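Iron uptake protein A2 (Synechocystis sp., PDB 2VOZ) binds ferric iron in the periplasm and is probably a substrate-binding subunit of an ABC transporter that imports it. Local coordinates at residues R129-Y134 with I221-Y226; Y227-K232 with E296-Y301. All blocks are in the same frame, centred on the assembly; numbering follows the deposited sequence.

Overall arrangement
Interaction 1 lies in the core and interaction 2 nearer the surface, their centres about 11 Å apart. Helix 224-232 serves both: its first turn follows strand 219-223 into interaction 1, and its later turns face the end of helix 288-297 in interaction 2. Backbone pairing between strands dominates the first contact, with iron-site tyrosines at its edge. The second has no direct backbone bonds across it; long basic side chains, two asparagines and a water make the join, and Lys232 also reaches another copy of the protein. The two contacts touch where Arg129 meets Glu300 and where Tyr225 packs on Asn298 and Asn299.

Interaction 1: residues R129-Y134 with I221-Y226; sequences RARVLY and IANSYY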
# COMPACT_ATOMS: atom_id res chain seq x y z
N ARG B 129 -9.70 -21.43 11.35
CA ARG B 129 -9.14 -22.00 10.13
C ARG B 129 -9.07 -23.50 10.39
O ARG B 129 -9.13 -23.94 11.54
CB ARG B 129 -7.70 -21.46 9.86
CG ARG B 129 -6.67 -21.67 11.00
CD ARG B 129 -6.60 -20.52 12.06
NE ARG B 129 -6.31 -19.24 11.41
CZ ARG B 129 -5.08 -18.87 11.00
NH1 ARG B 129 -4.04 -19.67 11.21
NH2 ARG B 129 -4.91 -17.73 10.36
N ALA B 130 -8.99 -24.27 9.33
CA ALA B 130 -8.88 -25.73 9.46
C ALA B 130 -7.53 -26.14 8.93
O ALA B 130 -7.07 -25.56 7.94
CB ALA B 130 -10.01 -26.41 8.62
N ARG B 131 -6.89 -27.13 9.55
CA ARG B 131 -5.63 -27.64 9.05
C ARG B 131 -6.03 -28.91 8.27
O ARG B 131 -6.47 -29.90 8.84
CB ARG B 131 -4.61 -27.91 10.18
CG ARG B 131 -3.17 -28.13 9.61
CD ARG B 131 -2.15 -27.60 10.60
NE ARG B 131 -0.79 -27.62 10.08
CZ ARG B 131 -0.30 -26.73 9.20
NH1 ARG B 131 -1.07 -25.75 8.72
NH2 ARG B 131 0.97 -26.82 8.80
N VAL B 132 -5.95 -28.81 6.95
CA VAL B 132 -6.55 -29.81 6.09
C VAL B 132 -5.48 -30.57 5.32
O VAL B 132 -4.29 -30.32 5.48
CB VAL B 132 -7.54 -29.17 5.09
CG1 VAL B 132 -8.75 -28.56 5.83
CG2 VAL B 132 -6.84 -28.12 4.16
N LEU B 133 -5.92 -31.50 4.47
CA LEU B 133 -5.01 -32.19 3.58
C LEU B 133 -5.18 -31.67 2.18
O LEU B 133 -6.30 -31.27 1.78
CB LEU B 133 -5.30 -33.68 3.58
CG LEU B 133 -5.34 -34.37 4.95
CD1 LEU B 133 -5.39 -35.91 4.81
CD2 LEU B 133 -4.14 -33.97 5.78
N TYR B 134 -4.07 -31.65 1.46
CA TYR B 134 -4.05 -31.33 0.04
C TYR B 134 -3.50 -32.54 -0.68
O TYR B 134 -2.60 -33.22 -0.18
CB TYR B 134 -3.19 -30.10 -0.23
CG TYR B 134 -3.86 -28.89 0.37
CD1 TYR B 134 -3.45 -28.38 1.60
CD2 TYR B 134 -4.95 -28.31 -0.25
CE1 TYR B 134 -4.07 -27.26 2.16
CE2 TYR B 134 -5.59 -27.20 0.30
CZ TYR B 134 -5.14 -26.69 1.51
OH TYR B 134 -5.78 -25.59 2.03
N ILE B 221 0.01 -31.26 4.41
CA ILE B 221 -0.82 -30.76 5.51
C ILE B 221 -0.63 -29.25 5.54
O ILE B 221 0.52 -28.79 5.57
CB ILE B 221 -0.36 -31.36 6.85
CG1 ILE B 221 -0.48 -32.90 6.80
CG2 ILE B 221 -1.23 -30.81 8.01
CD1 ILE B 221 0.05 -33.61 8.07
N ALA B 222 -1.72 -28.49 5.42
CA ALA B 222 -1.63 -27.02 5.41
C ALA B 222 -2.98 -26.45 5.73
O ALA B 222 -3.97 -27.16 5.74
CB ALA B 222 -1.10 -26.47 4.08
N ASN B 223 -3.02 -25.17 6.08
CA ASN B 223 -4.30 -24.57 6.41
C ASN B 223 -5.18 -24.34 5.20
O ASN B 223 -4.68 -24.13 4.08
CB ASN B 223 -4.08 -23.29 7.16
CG ASN B 223 -3.53 -23.53 8.57
OD1 ASN B 223 -3.65 -24.64 9.13
ND2 ASN B 223 -2.94 -22.49 9.16
N SER B 224 -6.48 -24.31 5.48
CA SER B 224 -7.55 -24.11 4.51
C SER B 224 -7.41 -22.81 3.69
O SER B 224 -7.57 -22.83 2.46
CB SER B 224 -8.91 -24.13 5.27
OG SER B 224 -8.91 -23.19 6.34
N TYR B 225 -7.13 -21.68 4.35
CA TYR B 225 -7.19 -20.38 3.64
C TYR B 225 -6.10 -20.20 2.58
O TYR B 225 -6.25 -19.39 1.68
CB TYR B 225 -7.16 -19.21 4.63
CG TYR B 225 -6.02 -19.28 5.59
CD1 TYR B 225 -4.79 -18.67 5.31
CD2 TYR B 225 -6.15 -19.96 6.80
CE1 TYR B 225 -3.73 -18.77 6.21
CE2 TYR B 225 -5.10 -20.03 7.71
CZ TYR B 225 -3.89 -19.45 7.40
OH TYR B 225 -2.83 -19.53 8.30
N TYR B 226 -4.98 -20.92 2.69
CA TYR B 226 -3.96 -20.81 1.67
C TYR B 226 -4.44 -21.27 0.32
O TYR B 226 -4.04 -20.71 -0.70
CB TYR B 226 -2.72 -21.61 2.06
CG TYR B 226 -2.07 -21.04 3.28
CD1 TYR B 226 -1.47 -19.76 3.24
CD2 TYR B 226 -2.05 -21.76 4.47
CE1 TYR B 226 -0.89 -19.22 4.38
CE2 TYR B 226 -1.46 -21.22 5.61
CZ TYR B 226 -0.88 -19.96 5.55
OH TYR B 226 -0.32 -19.42 6.70
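Arg131, Val132 and Leu133 pair antiparallel with Asn223, Ala222 and Ile221, and Val132 and Ala222 exchange backbone bonds, Val132 N to Ala222 O being 2.8 Å. Past the last pair, Ser224 N bonds Ala130 O, while Ser224 OG takes the N-H of Ala130 almost straight. Asn223 OD1 receives a weak bond from Arg131 NH1 at 2.8 Å, with the guanidinium and amide planes 78° apart. The stronger partner of Arg131 is Asp205. On the other sheet face, Tyr134 lays CE1 against Ala222 CB and gives its hydroxyl to Asn223 O at 2.7 Å, from above the carbonyl plane. This strand-to-helix junction, in a solute-binding protein fold, carries Tyr225 and Tyr226, iron-binding residues, here without metal. Tyr225 CG sits between the backbone N and the carbonyl carbon (chi1 53°), which turns the ring toward Arg129. Tyr225 CE2 lies 3.4 Å over the centre of the Arg129 guanidinium, the planes 44° apart; Arg129 is also salt-bridged to one conformer of Glu300. Asn223 ND2 bonds Tyr225 OH, which donates to Tyr226 OH at 3.0 Å. An alanine in place of Tyr225 would probably leave Asn223 ND2 without this acceptor and open a gap over the Arg129 guanidinium.

Interaction 2: residues Y227-K232 with E296-Y301; sequences YIRLQK and EGNNEY
Asn299 points its side chain at helix 224-232 and meets Ile228, Arg229 and Lys232, which lie on one side of that helix. Lys232 comes tip to tip with it. The chain of Lys232 is extended beyond CG, which carries NZ to where it gives a hydrogen bond of 2.7 Å to Asn299 OD1, in the plane of the amide carbonyl. Ile228 crosses the same amide obliquely. Its CG2 lies 3.5 Å from Asn299 CG, and its CB packs on Asn299 CB. Arg229 runs out straight from CG to NE and turns the edge of its guanidinium to Asn298. NH1 gives a hydrogen bond of 2.8 Å to Asn298 OD1, with an N-H...O angle of 162°. The donor lies in the carbonyl plane, on a lone pair, although the guanidinium and amide planes are 43° apart. A water sits at the same guanidinium edge. It accepts from Arg229 NE and Asn299 ND2, each at 2.9 Å, and so links Arg229 to Asn299.

The asparagines stand where helix 288-297 ends in a Schellman motif. Asn299, with positive phi (57°), is its C-prime residue, and its N-H bonds Glu296 O. This turn lies beside the iron site: the Asn298 side chain is about 3 Å from that of Tyr44 and about 4 Å from that of Tyr225, at their nearest atoms. In one of two deposited conformers of Glu300, Asn298 ND2 donates to Glu300 OE1 at 3.0 Å, meeting the carboxylate from above its plane. The bond from Arg229 would restrain rotation of the Asn298 amide. Lys232 NZ has further salt bridges to Asp310 and to Asp52 of a second subunit. With Glu296 OE1 nearby as well, these acids are likely to favour the charged form of the lysine.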
# COMPACT_ATOMS: atom_id res chain seq x y z
N TYR B 227 -5.29 -22.30 0.30
CA TYR B 227 -5.81 -22.75 -0.98
C TYR B 227 -6.82 -21.75 -1.56
O TYR B 227 -6.85 -21.53 -2.78
CB TYR B 227 -6.41 -24.13 -0.80
CG TYR B 227 -6.81 -24.82 -2.10
CD1 TYR B 227 -5.89 -25.61 -2.81
CD2 TYR B 227 -8.08 -24.68 -2.60
CE1 TYR B 227 -6.26 -26.26 -3.99
CE2 TYR B 227 -8.47 -25.33 -3.78
CZ TYR B 227 -7.55 -26.12 -4.46
OH TYR B 227 -7.98 -26.73 -5.63
N ILE B 228 -7.60 -21.14 -0.68
CA ILE B 228 -8.57 -20.12 -1.12
C ILE B 228 -7.82 -18.97 -1.79
O ILE B 228 -8.27 -18.46 -2.82
CB ILE B 228 -9.51 -19.65 0.02
CG1 ILE B 228 -10.09 -20.84 0.81
CG2 ILE B 228 -10.62 -18.74 -0.56
CD1 ILE B 228 -10.85 -21.87 -0.08
N ARG B 229 -6.65 -18.59 -1.26
CA ARG B 229 -5.84 -17.53 -1.90
C ARG B 229 -5.51 -17.90 -3.31
O ARG B 229 -5.63 -17.08 -4.19
CB ARG B 229 -4.50 -17.31 -1.21
CG ARG B 229 -4.65 -16.67 0.10
CD ARG B 229 -3.27 -16.42 0.71
NE ARG B 229 -3.45 -16.12 2.12
CZ ARG B 229 -2.44 -15.99 2.98
NH1 ARG B 229 -2.72 -15.74 4.25
NH2 ARG B 229 -1.17 -16.07 2.56
N LEU B 230 -5.05 -19.14 -3.51
CA LEU B 230 -4.64 -19.61 -4.84
C LEU B 230 -5.84 -19.59 -5.80
O LEU B 230 -5.70 -19.12 -6.92
CB LEU B 230 -4.05 -21.02 -4.76
CG LEU B 230 -2.70 -21.07 -4.03
CD1 LEU B 230 -2.25 -22.55 -3.90
CD2 LEU B 230 -1.65 -20.26 -4.79
N GLN B 231 -7.03 -20.02 -5.32
CA GLN B 231 -8.24 -20.04 -6.15
C GLN B 231 -8.59 -18.62 -6.62
O GLN B 231 -9.03 -18.40 -7.76
CB GLN B 231 -9.40 -20.65 -5.37
CG GLN B 231 -9.29 -22.17 -5.17
CD GLN B 231 -10.53 -22.69 -4.51
OE1 GLN B 231 -10.60 -22.75 -3.27
NE2 GLN B 231 -11.54 -23.04 -5.32
N LYS B 232 -8.38 -17.65 -5.74
CA LYS B 232 -8.75 -16.27 -6.03
C LYS B 232 -7.69 -15.53 -6.88
O LYS B 232 -7.95 -14.44 -7.46
CB LYS B 232 -9.01 -15.56 -4.72
CG LYS B 232 -10.34 -15.94 -4.10
CD LYS B 232 -10.52 -15.17 -2.81
CE LYS B 232 -11.87 -15.46 -2.18
NZ LYS B 232 -12.06 -14.53 -1.05
N GLU B 296 -13.63 -12.74 6.36
CA GLU B 296 -13.30 -12.59 4.93
C GLU B 296 -11.86 -12.20 4.72
O GLU B 296 -11.25 -12.61 3.75
CB GLU B 296 -14.16 -11.47 4.31
CG GLU B 296 -15.55 -11.91 3.95
CD GLU B 296 -15.58 -12.87 2.74
OE1 GLU B 296 -14.56 -13.02 2.03
OE2 GLU B 296 -16.62 -13.46 2.53
N GLY B 297 -11.33 -11.37 5.62
CA GLY B 297 -10.00 -10.74 5.47
C GLY B 297 -8.91 -11.73 5.07
O GLY B 297 -8.04 -11.44 4.19
N ASN B 298 -8.93 -12.89 5.72
CA ASN B 298 -7.96 -13.93 5.42
C ASN B 298 -8.63 -15.24 5.00
O ASN B 298 -8.10 -16.31 5.23
CB ASN B 298 -7.03 -14.16 6.61
CG ASN B 298 -5.79 -14.97 6.25
OD1 ASN B 298 -5.30 -14.95 5.10
ND2 ASN B 298 -5.25 -15.68 7.25
N ASN B 299 -9.82 -15.17 4.40
CA ASN B 299 -10.44 -16.40 3.89
C ASN B 299 -10.61 -17.46 4.98
O ASN B 299 -10.38 -18.65 4.74
CB ASN B 299 -9.63 -16.95 2.70
CG ASN B 299 -9.67 -16.04 1.54
OD1 ASN B 299 -10.76 -15.68 1.08
ND2 ASN B 299 -8.49 -15.66 1.03
N GLU B 300 -11.02 -16.99 6.15
CA GLU B 300 -11.22 -17.84 7.34
C GLU B 300 -12.70 -17.98 7.58
O GLU B 300 -13.51 -17.32 6.92
CB GLU B 300 -10.55 -17.21 8.58
CG GLU B 300 -9.06 -17.50 8.70
CD GLU B 300 -8.25 -16.39 9.41
OE1 GLU B 300 -7.01 -16.55 9.51
OE2 GLU B 300 -8.81 -15.36 9.87
N TYR B 301 -13.07 -18.85 8.53
CA TYR B 301 -14.48 -19.00 8.89
C TYR B 301 -14.79 -18.12 10.08
O TYR B 301 -13.97 -18.01 11.01
CB TYR B 301 -14.77 -20.43 9.32
CG TYR B 301 -14.45 -21.50 8.31
CD1 TYR B 301 -13.17 -22.10 8.26
CD2 TYR B 301 -15.44 -21.95 7.42
CE1 TYR B 301 -12.89 -23.12 7.34
CE2 TYR B 301 -15.16 -22.98 6.50
CZ TYR B 301 -13.89 -23.55 6.48
OH TYR B 301 -13.59 -24.57 5.61
O HOH W 1 -6.17 -15.63 2.84